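Local coordinates for Tat-secreted protein Rv2525c (Mycobacterium tuberculosis, PDB 4PMQ), which may act as a peptidoglycan hydrolase with glycosidase activity, and displays esterase activity toward p-nitrophenyl esters in vitro, preferring the butyrate, at residues A[83-88]-A[128-133]; A[103-109]-A[136-142]; A[31-35]-A[89-94]; A[73-77]-A[108-112]; A[113-118]-A[146-150]. One frame throughout, in Å; residues are numbered along the deposited sequence. Where two conformers were deposited one is given.

Interaction 1. Residues A[83-88]-A[128-133]; sequences GVQHAR and SWESVI
Two helices can approach closely where one offers small residues and the other fills the hollow, and the pair 83-88 and 128-133 illustrates this. Residues 83-88 and 128-131 have regular helical angles. The short axes come within 8.1 Å and run in roughly the same sense, at a signed crossing angle of -44°. The register sets Gly83 against Ser128 (CA to CA 4.8 Å) and Ala87 against Trp129 (CA to CA 5.2 Å). At Gly83 the surface is a dent: Ser128 CB drops into it, 3.5 Å from Gly83 CA, and a CB on residue 83 would collide with it. One turn on, the relief reverses. Ala87 CB is the bump, lodged between Trp129 CD2 at 3.5 Å and Val132 CB at 3.6 Å. Trp129 (chi1 -88°, chi2 86°) lays its indole flat beneath that alanine, so that Ala87 CA stands 3.5 Å above the centroid of the six-membered ring in a CH-pi contact. Val132 (chi1 t) closes the outer side, its CG2 4.0 Å from CG1 of Val84 and its CG1 3.9 Å from Arg88 N. Ser128 OG bonds to Ala80 O, one turn earlier on helix 79-96, tying the helices together; Trp129 NE1 bonds to Tyr125 OH of its own helix. Both helices pack against the barrel wall, where Trp129 rests on Ile105 and Ala107 of strand 105-108 and Thr138 of strand 138-142.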
# COMPACT_ATOMS: atom_id res chain seq x y z
N GLY A 83 6.96 4.87 -13.41
CA GLY A 83 5.84 3.98 -13.18
C GLY A 83 6.08 2.57 -13.70
O GLY A 83 5.80 1.60 -12.99
N VAL A 84 6.61 2.44 -14.94
CA VAL A 84 6.77 1.08 -15.49
C VAL A 84 7.84 0.31 -14.74
O VAL A 84 7.64 -0.87 -14.45
CB VAL A 84 6.96 1.00 -17.03
CG1 VAL A 84 5.74 1.53 -17.76
CG2 VAL A 84 8.23 1.71 -17.49
N GLN A 85 8.95 0.98 -14.37
CA GLN A 85 10.02 0.32 -13.62
C GLN A 85 9.52 -0.16 -12.24
O GLN A 85 9.73 -1.31 -11.86
CB GLN A 85 11.18 1.31 -13.44
CG GLN A 85 11.89 1.65 -14.76
CD GLN A 85 12.72 2.92 -14.68
OE1 GLN A 85 12.84 3.57 -13.63
NE2 GLN A 85 13.26 3.34 -15.81
N HIS A 86 8.81 0.72 -11.51
CA HIS A 86 8.33 0.34 -10.18
C HIS A 86 7.21 -0.71 -10.28
O HIS A 86 7.20 -1.68 -9.50
CB HIS A 86 7.87 1.59 -9.43
CG HIS A 86 9.02 2.47 -9.03
ND1 HIS A 86 9.94 2.06 -8.05
CD2 HIS A 86 9.36 3.70 -9.47
CE1 HIS A 86 10.83 3.04 -7.97
NE2 HIS A 86 10.52 4.05 -8.78
N ALA A 87 6.28 -0.55 -11.23
CA ALA A 87 5.17 -1.51 -11.35
C ALA A 87 5.65 -2.91 -11.71
O ALA A 87 5.16 -3.90 -11.17
CB ALA A 87 4.17 -1.01 -12.41
N ARG A 88 6.64 -3.00 -12.61
CA ARG A 88 7.19 -4.31 -12.95
C ARG A 88 7.76 -5.01 -11.72
O ARG A 88 7.53 -6.20 -11.51
CB ARG A 88 8.30 -4.16 -13.98
CG ARG A 88 7.78 -3.77 -15.35
CD ARG A 88 8.95 -3.50 -16.28
NE ARG A 88 8.54 -2.88 -17.54
CZ ARG A 88 9.35 -2.16 -18.32
NH1 ARG A 88 10.63 -2.02 -18.01
NH2 ARG A 88 8.88 -1.59 -19.42
N SER A 128 1.06 4.27 -15.83
CA SER A 128 2.07 3.21 -16.06
C SER A 128 1.77 1.99 -15.22
O SER A 128 1.88 0.86 -15.73
CB SER A 128 3.47 3.71 -15.76
OG SER A 128 3.92 4.50 -16.84
N TRP A 129 1.36 2.18 -13.94
CA TRP A 129 0.96 1.05 -13.12
C TRP A 129 -0.19 0.30 -13.82
O TRP A 129 -0.14 -0.92 -13.92
CB TRP A 129 0.56 1.49 -11.71
CG TRP A 129 1.72 1.53 -10.78
CD1 TRP A 129 2.60 2.56 -10.59
CD2 TRP A 129 2.15 0.47 -9.91
NE1 TRP A 129 3.54 2.22 -9.64
CE2 TRP A 129 3.31 0.93 -9.23
CE3 TRP A 129 1.69 -0.83 -9.66
CZ2 TRP A 129 3.96 0.15 -8.26
CZ3 TRP A 129 2.34 -1.60 -8.71
CH2 TRP A 129 3.45 -1.11 -8.00
N GLU A 130 -1.21 1.05 -14.33
CA GLU A 130 -2.33 0.41 -15.04
C GLU A 130 -1.87 -0.33 -16.30
O GLU A 130 -2.45 -1.37 -16.66
CB GLU A 130 -3.36 1.45 -15.44
CG GLU A 130 -4.01 2.09 -14.20
CD GLU A 130 -5.26 2.85 -14.59
OE1 GLU A 130 -5.34 3.30 -15.76
OE2 GLU A 130 -6.18 2.98 -13.75
N SER A 131 -0.85 0.19 -16.97
CA SER A 131 -0.35 -0.43 -18.18
C SER A 131 0.44 -1.68 -17.89
O SER A 131 0.65 -2.47 -18.80
CB SER A 131 0.51 0.54 -18.98
OG SER A 131 0.84 -0.06 -20.24
N VAL A 132 0.95 -1.83 -16.66
CA VAL A 132 1.77 -3.00 -16.35
C VAL A 132 0.91 -4.10 -15.74
O VAL A 132 0.92 -5.23 -16.27
CB VAL A 132 2.95 -2.62 -15.42
CG1 VAL A 132 3.67 -3.87 -14.92
CG2 VAL A 132 3.93 -1.68 -16.14
N ILE A 133 0.18 -3.77 -14.64
CA ILE A 133 -0.63 -4.80 -13.97
C ILE A 133 -2.15 -4.70 -14.27
O ILE A 133 -2.88 -5.63 -13.93
CB ILE A 133 -0.36 -4.79 -12.44
CG1 ILE A 133 -0.81 -3.46 -11.78
CG2 ILE A 133 1.11 -5.11 -12.15
CD1 ILE A 133 -0.61 -3.50 -10.22

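Interaction 2. Residues A[103-109]-A[136-142]; sequences APIYASI and QRTGVYA. With GOL (glycerol), chain E.
Parallel ladders bond a residue's peptides to those flanking its partner, as 103-109 and 136-142 demonstrate. Residues 105-108 and 138-142 are extended, the latter after a 3-10 segment at 136-137; their axes approach to 4.0 Å at 40°, and the bridges are Ile105-Thr138, Tyr106-Gly139 (CA-CA only 3.8 Å), Ala107-Val140 and Ser108-Tyr141. The rungs are Ile105 N to Arg137 O and Tyr141 N to Ala107 O at 2.9 Å, with Gly139 N to Ile105 O, Ala107 N to Gly139 O and Ile109 N to Tyr141 O at 2.8 Å. Tyr106 (chi1 m, chi2 84°) nears Gly139, where a CB would come 2.8 Å from Tyr106 CG, a clash. Ile105, Thr138, Ala107 and Val140 (chi1 t) share the opposite face. Arg137 (chi3 p) clasps Ala103 O through NE at 2.8 Å and NH2 at 3.0 Å; its NH1 bonds to a tartrate. On the Tyr106 face, Ser108 (m) and Tyr141 (t) meet a glycerol, whose O3 donates to Ser108 OG at 2.6 Å and O1 to Tyr141 OH (also bonded to Gln179) at 3.3 Å; both ligands probably come from the crystallisation liquor. With helix 115-133 between them, the strands form a beta-alpha-beta crossover, the repeating unit of this glycoside hydrolase-like family's TIM-barrel-like fold.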
# COMPACT_ATOMS: atom_id res chain seq x y z
N ALA A 103 -5.19 -10.18 -7.16
CA ALA A 103 -5.07 -9.21 -6.09
C ALA A 103 -4.38 -7.92 -6.60
O ALA A 103 -3.41 -8.01 -7.34
CB ALA A 103 -4.28 -9.80 -4.92
N PRO A 104 -4.84 -6.72 -6.15
CA PRO A 104 -4.20 -5.48 -6.59
C PRO A 104 -2.91 -5.21 -5.85
O PRO A 104 -2.57 -5.92 -4.88
CB PRO A 104 -5.25 -4.40 -6.20
CG PRO A 104 -5.87 -4.97 -4.94
CD PRO A 104 -5.97 -6.45 -5.22
N ILE A 105 -2.21 -4.14 -6.26
CA ILE A 105 -1.06 -3.63 -5.53
C ILE A 105 -1.32 -2.15 -5.33
O ILE A 105 -1.64 -1.42 -6.29
CB ILE A 105 0.29 -3.90 -6.23
CG1 ILE A 105 0.55 -5.40 -6.47
CG2 ILE A 105 1.47 -3.22 -5.48
CD1 ILE A 105 1.71 -5.66 -7.52
N TYR A 106 -1.24 -1.73 -4.08
CA TYR A 106 -1.44 -0.31 -3.77
C TYR A 106 -0.14 0.47 -3.98
O TYR A 106 0.77 0.36 -3.14
CB TYR A 106 -1.90 -0.14 -2.33
CG TYR A 106 -3.35 -0.50 -2.10
CD1 TYR A 106 -3.75 -1.82 -1.88
CD2 TYR A 106 -4.34 0.49 -2.07
CE1 TYR A 106 -5.09 -2.14 -1.65
CE2 TYR A 106 -5.67 0.18 -1.78
CZ TYR A 106 -6.05 -1.14 -1.59
OH TYR A 106 -7.37 -1.42 -1.28
N ALA A 107 -0.03 1.22 -5.10
CA ALA A 107 1.11 2.10 -5.40
C ALA A 107 1.06 3.30 -4.44
O ALA A 107 -0.01 3.91 -4.26
CB ALA A 107 1.03 2.56 -6.85
N SER A 108 2.22 3.66 -3.83
CA SER A 108 2.21 4.74 -2.84
C SER A 108 2.51 6.13 -3.37
O SER A 108 3.48 6.36 -4.12
CB SER A 108 3.18 4.43 -1.72
OG SER A 108 2.78 3.20 -1.14
N ILE A 109 1.67 7.08 -2.92
CA ILE A 109 1.79 8.51 -3.13
C ILE A 109 1.95 9.03 -1.68
O ILE A 109 0.99 9.52 -1.10
CB ILE A 109 0.65 9.20 -3.92
CG1 ILE A 109 0.31 8.48 -5.28
CG2 ILE A 109 0.98 10.70 -4.12
CD1 ILE A 109 1.45 8.28 -6.25
N GLN A 136 -7.75 -2.84 -13.10
CA GLN A 136 -8.40 -3.56 -11.99
C GLN A 136 -7.43 -3.89 -10.83
O GLN A 136 -7.88 -4.06 -9.69
CB GLN A 136 -9.06 -4.84 -12.50
CG GLN A 136 -10.42 -4.53 -13.12
CD GLN A 136 -11.21 -5.78 -13.47
OE1 GLN A 136 -11.34 -6.71 -12.67
NE2 GLN A 136 -11.80 -5.80 -14.64
N ARG A 137 -6.11 -3.95 -11.11
CA ARG A 137 -5.12 -4.28 -10.09
C ARG A 137 -4.42 -3.06 -9.51
O ARG A 137 -3.60 -3.21 -8.62
CB ARG A 137 -4.02 -5.20 -10.67
CG ARG A 137 -4.51 -6.58 -11.05
CD ARG A 137 -3.28 -7.47 -11.31
NE ARG A 137 -2.59 -7.80 -10.06
CZ ARG A 137 -1.35 -8.27 -9.98
NH1 ARG A 137 -0.61 -8.40 -11.07
NH2 ARG A 137 -0.82 -8.57 -8.80
N THR A 138 -4.73 -1.85 -10.01
CA THR A 138 -4.02 -0.67 -9.57
C THR A 138 -4.69 -0.08 -8.33
O THR A 138 -5.80 0.43 -8.41
CB THR A 138 -3.90 0.33 -10.74
OG1 THR A 138 -3.13 -0.29 -11.78
CG2 THR A 138 -3.17 1.63 -10.33
N GLY A 139 -3.95 -0.11 -7.22
CA GLY A 139 -4.39 0.51 -5.98
C GLY A 139 -3.61 1.80 -5.79
O GLY A 139 -2.49 1.96 -6.31
N VAL A 140 -4.18 2.72 -5.00
CA VAL A 140 -3.51 3.98 -4.74
C VAL A 140 -3.57 4.29 -3.25
O VAL A 140 -4.67 4.41 -2.71
CB VAL A 140 -4.14 5.17 -5.56
CG1 VAL A 140 -3.31 6.45 -5.40
CG2 VAL A 140 -4.26 4.81 -7.05
N TYR A 141 -2.38 4.49 -2.62
CA TYR A 141 -2.25 4.95 -1.23
C TYR A 141 -1.99 6.45 -1.36
O TYR A 141 -0.97 6.85 -1.91
CB TYR A 141 -1.09 4.23 -0.50
CG TYR A 141 -0.65 4.87 0.80
CD1 TYR A 141 -1.40 4.72 1.98
CD2 TYR A 141 0.55 5.58 0.88
CE1 TYR A 141 -0.94 5.23 3.19
CE2 TYR A 141 0.98 6.15 2.08
CZ TYR A 141 0.24 5.96 3.24
OH TYR A 141 0.72 6.48 4.41
N ALA A 142 -2.93 7.27 -0.92
CA ALA A 142 -2.80 8.73 -1.08
C ALA A 142 -3.72 9.42 -0.10
O ALA A 142 -4.59 8.73 0.47
CB ALA A 142 -3.18 9.12 -2.51
C1 GOL E . 2.29 3.07 4.69
O1 GOL E . 2.56 4.09 5.64
C2 GOL E . 2.91 3.42 3.36
O2 GOL E . 4.33 3.46 3.49
C3 GOL E . 2.48 2.38 2.35
O3 GOL E . 3.39 2.30 1.27

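Interaction 3. Residues A[31-35]-A[89-94]; sequences YVSDR and RGSELH
The loop after strand 27-31 meets residues 89-94 of helix 79-96 through an apolar contact at Val32 and a salt bridge at Asp34. Residues 32-35 form an irregular loop following the strand's end. Val32 has the largest area covered by the contact. Val32 CA lies 5.2 Å from Leu93 CA, and with chi1 m its side chain faces the helix, placing CB 4.0 Å from Leu93 CB and CG1 3.6 Å from His94 CA. Its carbonyl O, which has no conventional hydrogen-bond partner, is met by Gly90 CA at 3.4 Å in a CA-H...O contact, and Leu93 CD1 comes to 3.5 Å from the same atom. Asp34 (chi1 m) begins sideways, but its carboxylate swings to the helix and grips Arg89 in a two-pronged salt bridge, NE to OD2 2.8 Å and NH2 to OD1 2.9 Å. Arg89 reaches it with chi1 t and chi2 p, and its NH1 meets Glu92 OE1 at 2.8 Å, making a three-residue ionic network. Leu93 (m, t) fills the space between Val32 and Asp34, its CD1 3.7 Å from Ser33 C. Val32 also packs on Ser64 of strand 61-66 and Ile105 of strand 105-108, so helix 79-96 is seated over the barrel strands next to it.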
# COMPACT_ATOMS: atom_id res chain seq x y z
N TYR A 31 4.69 -4.79 2.05
CA TYR A 31 5.44 -4.24 0.95
C TYR A 31 5.92 -5.26 -0.06
O TYR A 31 6.65 -6.20 0.29
CB TYR A 31 6.68 -3.52 1.49
CG TYR A 31 6.33 -2.29 2.28
CD1 TYR A 31 5.97 -1.11 1.64
CD2 TYR A 31 6.34 -2.31 3.67
CE1 TYR A 31 5.66 0.04 2.35
CE2 TYR A 31 6.03 -1.16 4.41
CZ TYR A 31 5.70 0.01 3.74
OH TYR A 31 5.39 1.16 4.43
N VAL A 32 5.62 -4.96 -1.32
CA VAL A 32 6.15 -5.74 -2.44
C VAL A 32 7.21 -4.83 -3.13
O VAL A 32 7.20 -4.63 -4.34
CB VAL A 32 5.06 -6.28 -3.39
CG1 VAL A 32 4.23 -7.36 -2.69
CG2 VAL A 32 4.14 -5.16 -3.93
N SER A 33 8.13 -4.30 -2.31
CA SER A 33 9.19 -3.38 -2.73
C SER A 33 10.55 -3.73 -2.16
O SER A 33 10.65 -4.35 -1.11
CB SER A 33 8.86 -1.97 -2.24
OG SER A 33 7.60 -1.56 -2.68
N ASP A 34 11.59 -3.28 -2.85
CA ASP A 34 12.97 -3.43 -2.40
C ASP A 34 13.26 -2.40 -1.33
O ASP A 34 12.51 -1.44 -1.16
CB ASP A 34 13.93 -3.24 -3.58
CG ASP A 34 13.81 -4.33 -4.63
OD1 ASP A 34 13.98 -5.52 -4.29
OD2 ASP A 34 13.55 -4.00 -5.80
N ARG A 35 14.43 -2.55 -0.69
CA ARG A 35 14.91 -1.57 0.29
C ARG A 35 15.80 -0.56 -0.45
O ARG A 35 16.83 -0.94 -1.04
CB ARG A 35 15.71 -2.30 1.38
CG ARG A 35 14.91 -3.37 2.12
CD ARG A 35 15.70 -4.18 3.15
NE ARG A 35 16.83 -4.91 2.56
CZ ARG A 35 16.73 -6.12 2.02
NH1 ARG A 35 15.55 -6.73 1.92
NH2 ARG A 35 17.81 -6.73 1.54
N ARG A 89 8.53 -4.25 -10.92
CA ARG A 89 9.20 -4.81 -9.74
C ARG A 89 8.17 -5.23 -8.69
O ARG A 89 8.23 -6.35 -8.17
CB ARG A 89 10.22 -3.81 -9.20
CG ARG A 89 11.08 -4.38 -8.08
CD ARG A 89 11.83 -5.66 -8.49
NE ARG A 89 12.66 -6.12 -7.38
CZ ARG A 89 13.15 -7.35 -7.25
NH1 ARG A 89 12.88 -8.28 -8.16
NH2 ARG A 89 13.92 -7.66 -6.22
N GLY A 90 7.18 -4.38 -8.45
CA GLY A 90 6.11 -4.71 -7.52
C GLY A 90 5.37 -5.97 -7.93
O GLY A 90 5.18 -6.88 -7.12
N SER A 91 5.09 -6.10 -9.24
CA SER A 91 4.40 -7.29 -9.75
C SER A 91 5.25 -8.56 -9.50
O SER A 91 4.74 -9.58 -9.06
CB SER A 91 4.11 -7.13 -11.24
OG SER A 91 3.33 -8.24 -11.65
N GLU A 92 6.56 -8.44 -9.75
CA GLU A 92 7.51 -9.54 -9.60
C GLU A 92 7.59 -9.98 -8.12
O GLU A 92 7.54 -11.19 -7.83
CB GLU A 92 8.89 -9.07 -10.11
CG GLU A 92 9.93 -10.16 -10.20
CD GLU A 92 11.33 -9.72 -10.61
OE1 GLU A 92 11.58 -8.49 -10.67
OE2 GLU A 92 12.19 -10.61 -10.79
N LEU A 93 7.70 -9.00 -7.21
CA LEU A 93 7.81 -9.30 -5.78
C LEU A 93 6.50 -9.83 -5.23
O LEU A 93 6.53 -10.71 -4.36
CB LEU A 93 8.32 -8.09 -4.97
CG LEU A 93 9.78 -7.73 -5.29
CD1 LEU A 93 10.17 -6.43 -4.63
CD2 LEU A 93 10.77 -8.88 -4.86
N HIS A 94 5.36 -9.31 -5.72
CA HIS A 94 4.05 -9.81 -5.29
C HIS A 94 3.97 -11.30 -5.68
O HIS A 94 3.67 -12.13 -4.83
CB HIS A 94 2.96 -8.97 -5.98
CG HIS A 94 1.57 -9.45 -5.77
ND1 HIS A 94 0.81 -9.01 -4.70
CD2 HIS A 94 0.79 -10.24 -6.56
CE1 HIS A 94 -0.38 -9.57 -4.83
NE2 HIS A 94 -0.44 -10.32 -5.94

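Interaction 4. Residues A[73-77]-A[108-112]; sequences TADWL and SIDDN
Trp76 spreads its indole over Ile109: CG2 of the isoleucine lies 4.3 Å from the centroid of the Trp76 five-membered ring, 24° off its normal, a CH-pi contact, while Trp76 CB touches Ile109 CD1 at 3.8 Å. The tryptophan stands with chi1 p and chi2 near -92°; Ile109 is m, m. The backbones stay apart, with CA-CA distances of 6.9 Å for Trp76 and Ile109 and 7.4 Å for Ala74 and Asp110, so side chains and one water do the bridging. Residues 75-77 have helical angles, whereas from Ser108, the end of strand 105-108, the chain runs on irregularly through an inverse gamma turn centred on Asp110. Asp111 (chi1 m) thus comes round so that its OD2 accepts from Trp76 NE1 at 2.9 Å and lies 3.4 Å from Ala74 CB. A water 2.8 Å from both Asp75 OD2 and Ser108 O links them. The contact joins loops at the C-terminal ends of neighbouring parallel strands, where barrels of this kind usually carry their sites. An indole using its face for apolar packing and its NH for a carboxylate gives both hydrophobic cover and direction.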
# COMPACT_ATOMS: atom_id res chain seq x y z
N THR A 73 13.16 11.30 -3.44
CA THR A 73 13.20 10.11 -4.31
C THR A 73 11.80 9.43 -4.35
O THR A 73 11.72 8.25 -4.72
CB THR A 73 14.29 9.13 -3.87
OG1 THR A 73 13.95 8.63 -2.57
CG2 THR A 73 15.70 9.78 -3.85
N ALA A 74 10.69 10.18 -4.06
CA ALA A 74 9.35 9.58 -4.16
C ALA A 74 9.19 8.91 -5.51
O ALA A 74 9.67 9.45 -6.52
CB ALA A 74 8.27 10.64 -3.95
N ASP A 75 8.55 7.72 -5.53
CA ASP A 75 8.44 6.93 -6.75
C ASP A 75 7.77 7.67 -7.89
O ASP A 75 8.16 7.47 -9.05
CB ASP A 75 7.67 5.62 -6.48
CG ASP A 75 8.30 4.76 -5.41
OD1 ASP A 75 9.55 4.72 -5.34
OD2 ASP A 75 7.55 4.09 -4.68
N TRP A 76 6.74 8.49 -7.58
CA TRP A 76 5.94 9.12 -8.64
C TRP A 76 6.63 10.34 -9.32
O TRP A 76 6.14 10.81 -10.34
CB TRP A 76 4.60 9.57 -8.04
CG TRP A 76 4.75 10.46 -6.85
CD1 TRP A 76 4.81 10.10 -5.53
CD2 TRP A 76 4.82 11.89 -6.88
NE1 TRP A 76 4.90 11.22 -4.74
CE2 TRP A 76 4.90 12.33 -5.54
CE3 TRP A 76 4.80 12.84 -7.91
CZ2 TRP A 76 4.92 13.69 -5.21
CZ3 TRP A 76 4.81 14.18 -7.58
CH2 TRP A 76 4.91 14.59 -6.25
N LEU A 77 7.77 10.81 -8.80
CA LEU A 77 8.41 11.98 -9.40
C LEU A 77 8.77 11.77 -10.87
O LEU A 77 8.63 12.71 -11.66
CB LEU A 77 9.66 12.41 -8.62
CG LEU A 77 9.38 12.94 -7.20
CD1 LEU A 77 10.69 13.19 -6.46
CD2 LEU A 77 8.55 14.24 -7.25
N SER A 108 2.22 3.66 -3.83
CA SER A 108 2.21 4.74 -2.84
C SER A 108 2.51 6.13 -3.37
O SER A 108 3.48 6.36 -4.12
CB SER A 108 3.18 4.43 -1.72
OG SER A 108 2.78 3.20 -1.14
N ILE A 109 1.67 7.08 -2.92
CA ILE A 109 1.79 8.51 -3.13
C ILE A 109 1.95 9.03 -1.68
O ILE A 109 0.99 9.52 -1.10
CB ILE A 109 0.65 9.20 -3.92
CG1 ILE A 109 0.31 8.48 -5.28
CG2 ILE A 109 0.98 10.70 -4.12
CD1 ILE A 109 1.45 8.28 -6.25
N ASP A 110 3.17 8.82 -1.08
CA ASP A 110 3.48 9.15 0.30
C ASP A 110 3.85 10.63 0.41
O ASP A 110 4.95 11.01 0.83
CB ASP A 110 4.64 8.21 0.76
CG ASP A 110 5.00 8.36 2.22
OD1 ASP A 110 4.10 8.72 3.03
OD2 ASP A 110 6.19 8.17 2.56
N ASP A 111 2.93 11.48 -0.05
CA ASP A 111 3.08 12.92 -0.18
C ASP A 111 1.73 13.61 -0.15
O ASP A 111 0.67 12.96 -0.22
CB ASP A 111 3.77 13.21 -1.55
CG ASP A 111 5.27 13.06 -1.51
OD1 ASP A 111 5.93 13.85 -0.79
OD2 ASP A 111 5.79 12.13 -2.17
N ASN A 112 1.78 14.94 -0.09
CA ASN A 112 0.62 15.83 -0.10
C ASN A 112 0.79 16.73 -1.33
O ASN A 112 1.26 17.88 -1.22
CB ASN A 112 0.54 16.63 1.22
CG ASN A 112 -0.65 17.57 1.22
OD1 ASN A 112 -1.58 17.38 0.43
ND2 ASN A 112 -0.62 18.60 2.09
O HOH W 1 4.79 4.20 -5.29

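Interaction 5. Residues A[113-118]-A[146-150]; sequences PSYEQY and TIDWA
An aromatic cluster of Tyr115, Tyr118 and Trp149 joins the start of helix 115-133 to helix 144-153, showing how one large side chain can bridge well-separated backbones: the nearest CA pair, Tyr118 and Thr146, is 7.5 Å apart. Trp149 (chi1 m, chi2 -40°) is the centrepiece. Tyr115 (chi1 t) turns its edge to the indole face, a T-shaped pair with the centroids of the Tyr115 ring and the Trp149 five-membered ring 5.1 Å apart, planes at 66° and Tyr115 CD1 3.6 Å from Trp149 CE2. Tyr118, also t, receives Trp149 CB over its ring face, 3.7 Å from the centroid, and brings CG within 3.6 Å of Trp149 CE3; its hydroxyl bonds to Asp153. Pro113 packs at the indole's edge and on Thr146, with CG 3.4 Å from Thr146 OG1 and O 3.5 Å from Trp149 CH2. The helix start is fixed by a capping box: Gln117 N donates to Ser114 OG and Ser114 N to Gln117 OE1, each at 3.0 Å. The result is aromatic packing between successive helices on the outside of a TIM-barrel-like fold.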
# COMPACT_ATOMS: atom_id res chain seq x y z
N PRO A 113 0.50 16.18 -2.53
CA PRO A 113 0.83 16.91 -3.76
C PRO A 113 -0.15 18.00 -4.14
O PRO A 113 -1.35 17.92 -3.83
CB PRO A 113 0.79 15.80 -4.83
CG PRO A 113 -0.27 14.86 -4.32
CD PRO A 113 -0.04 14.83 -2.83
N SER A 114 0.36 18.96 -4.93
CA SER A 114 -0.46 19.98 -5.58
C SER A 114 -1.16 19.36 -6.79
O SER A 114 -0.69 18.33 -7.32
CB SER A 114 0.41 21.12 -6.06
OG SER A 114 1.29 20.60 -7.07
N TYR A 115 -2.18 20.07 -7.33
CA TYR A 115 -2.85 19.62 -8.55
C TYR A 115 -1.83 19.56 -9.72
O TYR A 115 -1.88 18.65 -10.55
CB TYR A 115 -4.04 20.54 -8.88
CG TYR A 115 -4.80 20.07 -10.09
CD1 TYR A 115 -5.64 18.96 -10.02
CD2 TYR A 115 -4.72 20.76 -11.29
CE1 TYR A 115 -6.31 18.50 -11.15
CE2 TYR A 115 -5.44 20.34 -12.42
CZ TYR A 115 -6.22 19.21 -12.34
OH TYR A 115 -6.92 18.78 -13.45
N GLU A 116 -0.87 20.51 -9.75
CA GLU A 116 0.16 20.51 -10.78
C GLU A 116 1.00 19.22 -10.72
O GLU A 116 1.29 18.64 -11.77
CB GLU A 116 1.05 21.76 -10.60
CG GLU A 116 2.21 21.87 -11.56
CD GLU A 116 3.45 21.11 -11.12
OE1 GLU A 116 3.74 21.11 -9.90
OE2 GLU A 116 4.15 20.53 -11.98
N GLN A 117 1.38 18.77 -9.50
CA GLN A 117 2.19 17.54 -9.35
C GLN A 117 1.37 16.34 -9.75
O GLN A 117 1.86 15.45 -10.43
CB GLN A 117 2.70 17.41 -7.91
CG GLN A 117 3.81 18.44 -7.65
CD GLN A 117 4.17 18.49 -6.19
OE1 GLN A 117 3.31 18.35 -5.30
NE2 GLN A 117 5.44 18.68 -5.91
N TYR A 118 0.10 16.33 -9.38
CA TYR A 118 -0.80 15.22 -9.71
C TYR A 118 -0.94 15.09 -11.24
O TYR A 118 -0.66 14.01 -11.80
CB TYR A 118 -2.17 15.47 -9.06
CG TYR A 118 -3.22 14.51 -9.59
CD1 TYR A 118 -3.24 13.17 -9.18
CD2 TYR A 118 -4.16 14.91 -10.54
CE1 TYR A 118 -4.16 12.26 -9.72
CE2 TYR A 118 -5.07 14.01 -11.09
CZ TYR A 118 -5.05 12.68 -10.69
OH TYR A 118 -5.97 11.80 -11.21
N THR A 146 -6.14 13.55 -3.24
CA THR A 146 -5.51 12.84 -4.35
C THR A 146 -6.40 11.67 -4.80
O THR A 146 -6.54 11.41 -6.01
CB THR A 146 -4.07 12.41 -3.95
OG1 THR A 146 -3.32 13.58 -3.60
CG2 THR A 146 -3.34 11.70 -5.12
N ILE A 147 -7.01 10.97 -3.83
CA ILE A 147 -7.96 9.91 -4.14
C ILE A 147 -9.09 10.51 -4.98
O ILE A 147 -9.45 9.95 -6.01
CB ILE A 147 -8.48 9.22 -2.86
CG1 ILE A 147 -7.38 8.30 -2.27
CG2 ILE A 147 -9.76 8.41 -3.16
CD1 ILE A 147 -7.73 7.86 -0.84
N ASP A 148 -9.60 11.69 -4.57
CA ASP A 148 -10.72 12.26 -5.34
C ASP A 148 -10.31 12.60 -6.78
O ASP A 148 -11.06 12.34 -7.73
CB ASP A 148 -11.32 13.49 -4.67
CG ASP A 148 -12.76 13.58 -5.10
OD1 ASP A 148 -13.59 12.84 -4.51
OD2 ASP A 148 -13.06 14.31 -6.07
N TRP A 149 -9.10 13.15 -6.94
CA TRP A 149 -8.65 13.48 -8.29
C TRP A 149 -8.56 12.22 -9.15
O TRP A 149 -9.02 12.23 -10.30
CB TRP A 149 -7.28 14.16 -8.27
CG TRP A 149 -7.24 15.54 -7.70
CD1 TRP A 149 -8.15 16.54 -7.88
CD2 TRP A 149 -6.11 16.15 -7.04
NE1 TRP A 149 -7.69 17.72 -7.31
CE2 TRP A 149 -6.43 17.51 -6.81
CE3 TRP A 149 -4.84 15.68 -6.65
CZ2 TRP A 149 -5.56 18.39 -6.16
CZ3 TRP A 149 -3.97 16.56 -6.01
CH2 TRP A 149 -4.36 17.87 -5.71
N ALA A 150 -7.99 11.13 -8.56
CA ALA A 150 -7.82 9.83 -9.26
C ALA A 150 -9.19 9.21 -9.60
O ALA A 150 -9.40 8.77 -10.73
CB ALA A 150 -7.00 8.90 -8.39

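From the N terminus, interaction 3 opens first, tying the loop after strand 27-31 to helix 79-96, which also carries one side of interaction 1. Interaction 4 starts at 73-77, inside that loop closure, and ends beyond it at 108-112, so the two cross. Interaction 1 crosses interactions 2, 3, 4 and 5: its span from helix 79-96 to helix 115-133 overlaps each without enclosing it. Interaction 2 begins only after interaction 3 has closed and shares Ser108 and Ile109 with interaction 4; it crosses interaction 5, which reaches helix 144-153. Interactions 4 and 5 are in series yet touch through Trp76 and Gln117. Together they bind successive strand-helix units of one domain.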